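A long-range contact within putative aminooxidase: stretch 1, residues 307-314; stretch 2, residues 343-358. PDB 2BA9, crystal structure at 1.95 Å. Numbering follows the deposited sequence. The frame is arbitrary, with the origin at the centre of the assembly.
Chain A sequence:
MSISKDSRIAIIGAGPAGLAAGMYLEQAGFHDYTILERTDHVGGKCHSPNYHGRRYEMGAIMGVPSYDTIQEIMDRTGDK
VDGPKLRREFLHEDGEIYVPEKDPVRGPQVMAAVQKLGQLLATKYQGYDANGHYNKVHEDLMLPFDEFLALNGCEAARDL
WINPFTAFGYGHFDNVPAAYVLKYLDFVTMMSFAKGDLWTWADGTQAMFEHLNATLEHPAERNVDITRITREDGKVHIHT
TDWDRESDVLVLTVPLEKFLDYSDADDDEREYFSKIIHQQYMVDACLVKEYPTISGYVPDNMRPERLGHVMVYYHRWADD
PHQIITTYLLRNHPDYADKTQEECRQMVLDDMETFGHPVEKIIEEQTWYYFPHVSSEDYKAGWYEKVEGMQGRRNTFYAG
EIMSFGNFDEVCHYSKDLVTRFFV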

ATOM      1  N   LEU A 307     -16.949   1.556 -10.973  1.00 24.47           N
ATOM      2  CA  LEU A 307     -16.591   1.853  -9.583  1.00 23.89           C
ATOM      3  C   LEU A 307     -17.624   1.331  -8.580  1.00 24.24           C
ATOM      4  O   LEU A 307     -18.809   1.536  -8.754  1.00 24.00           O
ATOM      5  N   GLY A 308     -17.156   0.661  -7.530  1.00 24.82           N
ATOM      6  CA  GLY A 308     -18.038   0.114  -6.499  1.00 24.75           C
ATOM      7  C   GLY A 308     -18.239  -1.369  -6.683  1.00 24.57           C
ATOM      8  O   GLY A 308     -18.664  -2.069  -5.759  1.00 24.59           O
ATOM      9  N   HIS A 309     -17.931  -1.874  -7.877  1.00 24.43           N
ATOM     10  CA  HIS A 309     -18.087  -3.309  -8.131  1.00 24.10           C
ATOM     11  C   HIS A 309     -16.887  -4.080  -7.630  1.00 23.68           C
ATOM     12  O   HIS A 309     -15.813  -3.528  -7.480  1.00 23.81           O
ATOM     13  N   VAL A 310     -17.082  -5.361  -7.354  1.00 24.27           N
ATOM     14  CA  VAL A 310     -15.976  -6.245  -6.977  1.00 23.82           C
ATOM     15  C   VAL A 310     -15.023  -6.436  -8.157  1.00 23.85           C
ATOM     16  O   VAL A 310     -15.434  -6.870  -9.231  1.00 23.71           O
ATOM     17  N   MET A 311     -13.746  -6.140  -7.926  1.00 23.50           N
ATOM     18  CA  MET A 311     -12.714  -6.236  -8.950  1.00 23.76           C
ATOM     19  C   MET A 311     -11.906  -7.533  -8.868  1.00 23.35           C
ATOM     20  O   MET A 311     -11.274  -7.934  -9.831  1.00 23.00           O
ATOM     21  N   VAL A 312     -11.933  -8.167  -7.703  1.00 23.56           N
ATOM     22  CA  VAL A 312     -11.169  -9.372  -7.452  1.00 23.58           C
ATOM     23  C   VAL A 312     -11.656  -9.974  -6.148  1.00 23.68           C
ATOM     24  O   VAL A 312     -12.182  -9.269  -5.279  1.00 23.05           O
ATOM     25  N   TYR A 313     -11.530 -11.294  -6.038  1.00 24.07           N
ATOM     26  CA  TYR A 313     -11.768 -11.970  -4.767  1.00 23.88           C
ATOM     27  C   TYR A 313     -10.673 -12.981  -4.528  1.00 23.76           C
ATOM     28  O   TYR A 313     -10.097 -13.508  -5.470  1.00 23.38           O
ATOM     29  N   TYR A 314     -10.400 -13.227  -3.255  1.00 24.03           N
ATOM     30  CA  TYR A 314      -9.283 -14.053  -2.821  1.00 24.37           C
ATOM     31  C   TYR A 314      -9.708 -15.404  -2.238  1.00 24.60           C
ATOM     32  O   TYR A 314     -10.392 -15.460  -1.210  1.00 24.76           O
ATOM     33  N   GLU A 343     -24.287   0.831  -0.785  1.00 28.63           N
ATOM     34  CA  GLU A 343     -24.509   0.373  -2.146  1.00 27.76           C
ATOM     35  C   GLU A 343     -23.391  -0.558  -2.596  1.00 26.65           C
ATOM     36  O   GLU A 343     -23.602  -1.454  -3.406  1.00 26.35           O
ATOM     37  N   CYS A 344     -22.199  -0.329  -2.064  1.00 25.51           N
ATOM     38  CA  CYS A 344     -21.063  -1.185  -2.337  1.00 24.96           C
ATOM     39  C   CYS A 344     -21.207  -2.563  -1.682  1.00 25.07           C
ATOM     40  O   CYS A 344     -20.890  -3.575  -2.309  1.00 24.94           O
ATOM     41  N   ARG A 345     -21.683  -2.612  -0.436  1.00 24.52           N
ATOM     42  CA  ARG A 345     -21.946  -3.899   0.200  1.00 25.09           C
ATOM     43  C   ARG A 345     -23.007  -4.685  -0.584  1.00 24.55           C
ATOM     44  O   ARG A 345     -22.874  -5.897  -0.757  1.00 24.66           O
ATOM     45  N   GLN A 346     -24.048  -4.009  -1.071  1.00 24.48           N
ATOM     46  CA  GLN A 346     -25.052  -4.706  -1.883  1.00 24.25           C
ATOM     47  C   GLN A 346     -24.440  -5.250  -3.182  1.00 24.36           C
ATOM     48  O   GLN A 346     -24.797  -6.340  -3.632  1.00 24.35           O
ATOM     49  N   MET A 347     -23.504  -4.505  -3.771  1.00 24.58           N
ATOM     50  CA  MET A 347     -22.790  -4.987  -4.955  1.00 24.48           C
ATOM     51  C   MET A 347     -21.928  -6.203  -4.661  1.00 24.48           C
ATOM     52  O   MET A 347     -21.752  -7.051  -5.526  1.00 25.00           O
ATOM     53  N   VAL A 348     -21.381  -6.294  -3.453  1.00 24.26           N
ATOM     54  CA  VAL A 348     -20.678  -7.497  -3.025  1.00 24.04           C
ATOM     55  C   VAL A 348     -21.651  -8.689  -3.117  1.00 24.12           C
ATOM     56  O   VAL A 348     -21.342  -9.739  -3.689  1.00 24.75           O
ATOM     57  N   LEU A 349     -22.837  -8.532  -2.554  1.00 24.14           N
ATOM     58  CA  LEU A 349     -23.813  -9.618  -2.622  1.00 24.04           C
ATOM     59  C   LEU A 349     -24.157  -9.910  -4.085  1.00 23.88           C
ATOM     60  O   LEU A 349     -24.063 -11.050  -4.527  1.00 23.44           O
ATOM     61  N   ASP A 350     -24.508  -8.869  -4.835  1.00 24.00           N
ATOM     62  CA  ASP A 350     -25.014  -9.043  -6.198  1.00 24.74           C
ATOM     63  C   ASP A 350     -23.931  -9.532  -7.160  1.00 24.56           C
ATOM     64  O   ASP A 350     -24.200 -10.398  -8.004  1.00 25.53           O
ATOM     65  N   ASP A 351     -22.724  -8.993  -7.040  1.00 24.37           N
ATOM     66  CA  ASP A 351     -21.592  -9.436  -7.893  1.00 24.68           C
ATOM     67  C   ASP A 351     -21.205 -10.905  -7.631  1.00 24.79           C
ATOM     68  O   ASP A 351     -21.064 -11.689  -8.566  1.00 24.93           O
ATOM     69  N   MET A 352     -21.035 -11.290  -6.368  1.00 24.55           N
ATOM     70  CA  MET A 352     -20.676 -12.683  -6.064  1.00 24.95           C
ATOM     71  C   MET A 352     -21.738 -13.702  -6.492  1.00 24.81           C
ATOM     72  O   MET A 352     -21.425 -14.809  -6.914  1.00 24.48           O
ATOM     73  N   GLU A 353     -23.004 -13.337  -6.394  1.00 25.22           N
ATOM     74  CA  GLU A 353     -24.054 -14.228  -6.885  1.00 25.27           C
ATOM     75  C   GLU A 353     -23.955 -14.400  -8.403  1.00 25.23           C
ATOM     76  O   GLU A 353     -24.024 -15.516  -8.942  1.00 24.12           O
ATOM     77  N   THR A 354     -23.769 -13.283  -9.082  1.00 25.27           N
ATOM     78  CA  THR A 354     -23.502 -13.281 -10.512  1.00 25.41           C
ATOM     79  C   THR A 354     -22.303 -14.164 -10.893  1.00 25.16           C
ATOM     80  O   THR A 354     -22.376 -14.942 -11.865  1.00 25.19           O
ATOM     81  N   PHE A 355     -21.235 -14.078 -10.106  1.00 24.63           N
ATOM     82  CA  PHE A 355     -20.028 -14.890 -10.333  1.00 24.60           C
ATOM     83  C   PHE A 355     -20.252 -16.382 -10.024  1.00 24.66           C
ATOM     84  O   PHE A 355     -19.418 -17.220 -10.410  1.00 24.89           O
ATOM     85  N   GLY A 356     -21.353 -16.707  -9.333  1.00 24.23           N
ATOM     86  CA  GLY A 356     -21.681 -18.092  -8.964  1.00 24.05           C
ATOM     87  C   GLY A 356     -21.123 -18.519  -7.618  1.00 23.87           C
ATOM     88  O   GLY A 356     -21.013 -19.707  -7.323  1.00 23.72           O
ATOM     89  N   HIS A 357     -20.793 -17.543  -6.783  1.00 24.10           N
ATOM     90  CA  HIS A 357     -20.232 -17.802  -5.464  1.00 24.28           C
ATOM     91  C   HIS A 357     -21.023 -16.982  -4.444  1.00 24.64           C
ATOM     92  O   HIS A 357     -20.485 -16.064  -3.826  1.00 24.83           O
ATOM     93  N   PRO A 358     -22.333 -17.276  -4.312  1.00 25.00           N
ATOM     94  CA  PRO A 358     -23.178 -16.408  -3.485  1.00 25.36           C
ATOM     95  C   PRO A 358     -22.812 -16.338  -1.980  1.00 24.87           C
ATOM     96  O   PRO A 358     -22.433 -17.345  -1.375  1.00 24.47           O
TER

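The strand of stretch 1 (310-314) crosses helix 343-355 at 62°, the axes 9.5 Å apart at closest approach, and the loop before the strand meets stretch 2 at Gly308, beside Cys344. Leu307 points sideways and makes no contact. At Gly308 the CA lies 3.9 Å from Cys344 SG, and its O lies 3.6 Å from Met347 CE without a polar partner anywhere in the model. Glycine suits this place twice over: phi is positive, at 102°, and a CB would come within 2.8 Å of Met347 CE.

His309 leaves the backbone sideways, but its m rotamer brings the ring end to the helix. There His309 ND1 donates hydrogen bonds to Asp351, 2.8 Å to OD2 and 2.9 Å to OD1, with the carboxylate near the ring plane, where the N-H can reach it. One ring face is left for Met347 (m, t, m), whose SD sits 3.4 Å from the centroid of the His309 ring, almost on the ring normal. Asp351, itself m, also accepts a hydrogen bond from the next residue's backbone: Val310 N lies 2.8 Å from Asp351 OD2. One buried carboxylate thus ties side chain and main chain to the helix.

Val310, rotamer t, points toward the helix and fits its branches into an apolar surface: Val310 CG2 is 4.4 Å from Val348 CG2, and Val310 CG1 meets the edge of the Phe355 ring at 4.1 Å from CE2. Met311 and Val312 point away.

Tyr313 turns back toward the helix. In its p rotamer the broad ring covers the last turn of the helix and His357 just beyond it: Tyr313 CD2 is 3.9 Å from SD of Met352 (m, m, m), whose CE lies over one face, and Tyr313 CE2 is 3.8 Å from CD2 of Phe355 (m). Beyond the Schellman turn at Gly356, His357 (m) brings NE2 to 3.3 Å from Tyr313 OH, while its ND1 is hydrogen-bonded elsewhere in the structure. Tyr314 is out of reach.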

ATOM      1  CB  LEU A 307     -16.450   3.361  -9.397  1.00 23.74           C
ATOM      2  CG  LEU A 307     -15.793   3.840  -8.112  1.00 23.49           C
ATOM      3  CD1 LEU A 307     -14.344   3.432  -8.088  1.00 21.67           C
ATOM      4  CD2 LEU A 307     -15.921   5.382  -7.983  1.00 22.07           C
ATOM      5  CB  HIS A 309     -18.367  -3.579  -9.613  1.00 24.11           C
ATOM      6  CG  HIS A 309     -19.791  -3.325  -9.993  1.00 22.85           C
ATOM      7  ND1 HIS A 309     -20.800  -4.217  -9.701  1.00 24.11           N
ATOM      8  CD2 HIS A 309     -20.387  -2.265 -10.591  1.00 23.85           C
ATOM      9  CE1 HIS A 309     -21.956  -3.730 -10.128  1.00 23.39           C
ATOM     10  NE2 HIS A 309     -21.736  -2.538 -10.654  1.00 22.46           N
ATOM     11  CB  VAL A 310     -16.478  -7.629  -6.535  1.00 24.10           C
ATOM     12  CG1 VAL A 310     -15.297  -8.584  -6.305  1.00 23.85           C
ATOM     13  CG2 VAL A 310     -17.345  -7.526  -5.281  1.00 21.45           C
ATOM     14  CB  MET A 311     -11.767  -5.052  -8.831  1.00 24.00           C
ATOM     15  CG  MET A 311     -12.476  -3.714  -8.842  1.00 24.02           C
ATOM     16  SD  MET A 311     -11.286  -2.372  -8.791  1.00 26.77           S
ATOM     17  CE  MET A 311     -10.818  -2.404  -7.064  1.00 26.57           C
ATOM     18  CB  VAL A 312      -9.644  -9.096  -7.371  1.00 23.74           C
ATOM     19  CG1 VAL A 312      -9.342  -8.065  -6.297  1.00 24.42           C
ATOM     20  CG2 VAL A 312      -8.856 -10.394  -7.113  1.00 24.42           C
ATOM     21  CB  TYR A 313     -13.159 -12.603  -4.696  1.00 24.00           C
ATOM     22  CG  TYR A 313     -13.488 -13.583  -5.790  1.00 23.35           C
ATOM     23  CD1 TYR A 313     -13.063 -14.910  -5.727  1.00 22.76           C
ATOM     24  CD2 TYR A 313     -14.251 -13.194  -6.884  1.00 22.86           C
ATOM     25  CE1 TYR A 313     -13.380 -15.804  -6.735  1.00 22.17           C
ATOM     26  CE2 TYR A 313     -14.566 -14.076  -7.889  1.00 23.27           C
ATOM     27  CZ  TYR A 313     -14.138 -15.385  -7.818  1.00 22.75           C
ATOM     28  OH  TYR A 313     -14.469 -16.268  -8.845  1.00 22.74           O
ATOM     29  CB  TYR A 314      -8.479 -13.251  -1.799  1.00 24.48           C
ATOM     30  CG  TYR A 314      -7.295 -13.940  -1.167  1.00 24.11           C
ATOM     31  CD1 TYR A 314      -6.501 -14.830  -1.875  1.00 23.20           C
ATOM     32  CD2 TYR A 314      -6.952 -13.655   0.140  1.00 24.48           C
ATOM     33  CE1 TYR A 314      -5.409 -15.447  -1.274  1.00 24.11           C
ATOM     34  CE2 TYR A 314      -5.883 -14.246   0.742  1.00 25.94           C
ATOM     35  CZ  TYR A 314      -5.109 -15.147   0.040  1.00 25.08           C
ATOM     36  OH  TYR A 314      -4.034 -15.711   0.661  1.00 23.54           O
ATOM     37  CB  GLU A 343     -24.629   1.576  -3.091  1.00 27.95           C
ATOM     38  CG  GLU A 343     -23.306   2.266  -3.426  1.00 27.61           C
ATOM     39  CD  GLU A 343     -23.490   3.421  -4.390  1.00 27.40           C
ATOM     40  OE1 GLU A 343     -24.065   3.201  -5.477  1.00 26.82           O
ATOM     41  OE2 GLU A 343     -23.043   4.541  -4.070  1.00 27.25           O
ATOM     42  CB  CYS A 344     -19.776  -0.499  -1.892  1.00 24.99           C
ATOM     43  SG  CYS A 344     -19.392   0.949  -2.920  1.00 23.40           S
ATOM     44  CB  ARG A 345     -22.357  -3.764   1.672  1.00 24.91           C
ATOM     45  CG  ARG A 345     -22.511  -5.132   2.381  1.00 26.87           C
ATOM     46  CD  ARG A 345     -22.952  -5.012   3.842  1.00 30.02           C
ATOM     47  NE  ARG A 345     -21.930  -4.401   4.682  1.00 31.75           N
ATOM     48  CZ  ARG A 345     -22.111  -4.000   5.941  1.00 34.75           C
ATOM     49  NH1 ARG A 345     -23.280  -4.144   6.545  1.00 34.56           N
ATOM     50  NH2 ARG A 345     -21.111  -3.445   6.612  1.00 37.09           N
ATOM     51  CB  GLN A 346     -26.267  -3.815  -2.177  1.00 24.38           C
ATOM     52  CG  GLN A 346     -27.454  -4.550  -2.841  1.00 24.26           C
ATOM     53  CD  GLN A 346     -27.999  -5.702  -2.009  1.00 25.86           C
ATOM     54  OE1 GLN A 346     -28.162  -5.581  -0.790  1.00 27.81           O
ATOM     55  NE2 GLN A 346     -28.315  -6.819  -2.666  1.00 25.38           N
ATOM     56  CB  MET A 347     -21.961  -3.879  -5.594  1.00 24.57           C
ATOM     57  CG  MET A 347     -22.802  -2.949  -6.448  1.00 25.14           C
ATOM     58  SD  MET A 347     -21.864  -1.693  -7.322  1.00 26.82           S
ATOM     59  CE  MET A 347     -21.832  -0.426  -6.047  1.00 24.32           C
ATOM     60  CB  VAL A 348     -20.133  -7.367  -1.576  1.00 23.79           C
ATOM     61  CG1 VAL A 348     -19.506  -8.672  -1.107  1.00 24.41           C
ATOM     62  CG2 VAL A 348     -19.108  -6.250  -1.473  1.00 24.31           C
ATOM     63  CB  LEU A 349     -25.074  -9.274  -1.834  1.00 23.96           C
ATOM     64  CG  LEU A 349     -24.845  -8.851  -0.380  1.00 23.42           C
ATOM     65  CD1 LEU A 349     -26.179  -8.795   0.367  1.00 23.81           C
ATOM     66  CD2 LEU A 349     -23.852  -9.788   0.293  1.00 23.72           C
ATOM     67  CB  ASP A 350     -25.636  -7.742  -6.742  1.00 25.16           C
ATOM     68  CG  ASP A 350     -26.819  -7.252  -5.921  1.00 25.04           C
ATOM     69  OD1 ASP A 350     -27.419  -8.029  -5.162  1.00 27.91           O
ATOM     70  OD2 ASP A 350     -27.168  -6.074  -6.065  1.00 26.47           O
ATOM     71  CB  ASP A 351     -20.354  -8.534  -7.728  1.00 24.88           C
ATOM     72  CG  ASP A 351     -20.473  -7.191  -8.473  1.00 25.54           C
ATOM     73  OD1 ASP A 351     -21.401  -6.992  -9.300  1.00 26.64           O
ATOM     74  OD2 ASP A 351     -19.604  -6.326  -8.235  1.00 25.42           O
ATOM     75  CB  MET A 352     -20.353 -12.844  -4.568  1.00 25.18           C
ATOM     76  CG  MET A 352     -19.068 -12.119  -4.129  1.00 25.11           C
ATOM     77  SD  MET A 352     -17.589 -12.699  -4.989  1.00 25.34           S
ATOM     78  CE  MET A 352     -17.113 -14.160  -4.042  1.00 24.31           C
ATOM     79  CB  GLU A 353     -25.417 -13.702  -6.501  1.00 25.75           C
ATOM     80  CG  GLU A 353     -26.500 -14.741  -6.662  1.00 26.91           C
ATOM     81  CD  GLU A 353     -27.854 -14.179  -6.365  1.00 28.50           C
ATOM     82  OE1 GLU A 353     -27.915 -13.188  -5.601  1.00 28.05           O
ATOM     83  OE2 GLU A 353     -28.854 -14.737  -6.885  1.00 31.01           O
ATOM     84  CB  THR A 354     -23.315 -11.842 -10.980  1.00 25.69           C
ATOM     85  OG1 THR A 354     -24.579 -11.174 -10.829  1.00 26.71           O
ATOM     86  CG2 THR A 354     -22.828 -11.786 -12.416  1.00 26.13           C
ATOM     87  CB  PHE A 355     -18.815 -14.372  -9.525  1.00 24.03           C
ATOM     88  CG  PHE A 355     -18.457 -12.915  -9.770  1.00 23.22           C
ATOM     89  CD1 PHE A 355     -18.800 -12.264 -10.947  1.00 23.25           C
ATOM     90  CD2 PHE A 355     -17.753 -12.204  -8.807  1.00 24.16           C
ATOM     91  CE1 PHE A 355     -18.448 -10.931 -11.154  1.00 23.28           C
ATOM     92  CE2 PHE A 355     -17.395 -10.867  -9.006  1.00 24.19           C
ATOM     93  CZ  PHE A 355     -17.750 -10.231 -10.182  1.00 23.32           C
ATOM     94  CB  HIS A 357     -18.744 -17.440  -5.450  1.00 24.37           C
ATOM     95  CG  HIS A 357     -17.953 -18.073  -6.554  1.00 24.17           C
ATOM     96  ND1 HIS A 357     -17.792 -19.440  -6.668  1.00 23.75           N
ATOM     97  CD2 HIS A 357     -17.276 -17.524  -7.594  1.00 23.36           C
ATOM     98  CE1 HIS A 357     -17.055 -19.701  -7.734  1.00 24.26           C
ATOM     99  NE2 HIS A 357     -16.726 -18.556  -8.310  1.00 24.01           N
ATOM    100  CB  PRO A 358     -24.589 -16.957  -3.709  1.00 25.28           C
ATOM    101  CG  PRO A 358     -24.429 -18.294  -4.348  1.00 25.71           C
ATOM    102  CD  PRO A 358     -23.093 -18.344  -4.980  1.00 24.61           C
TER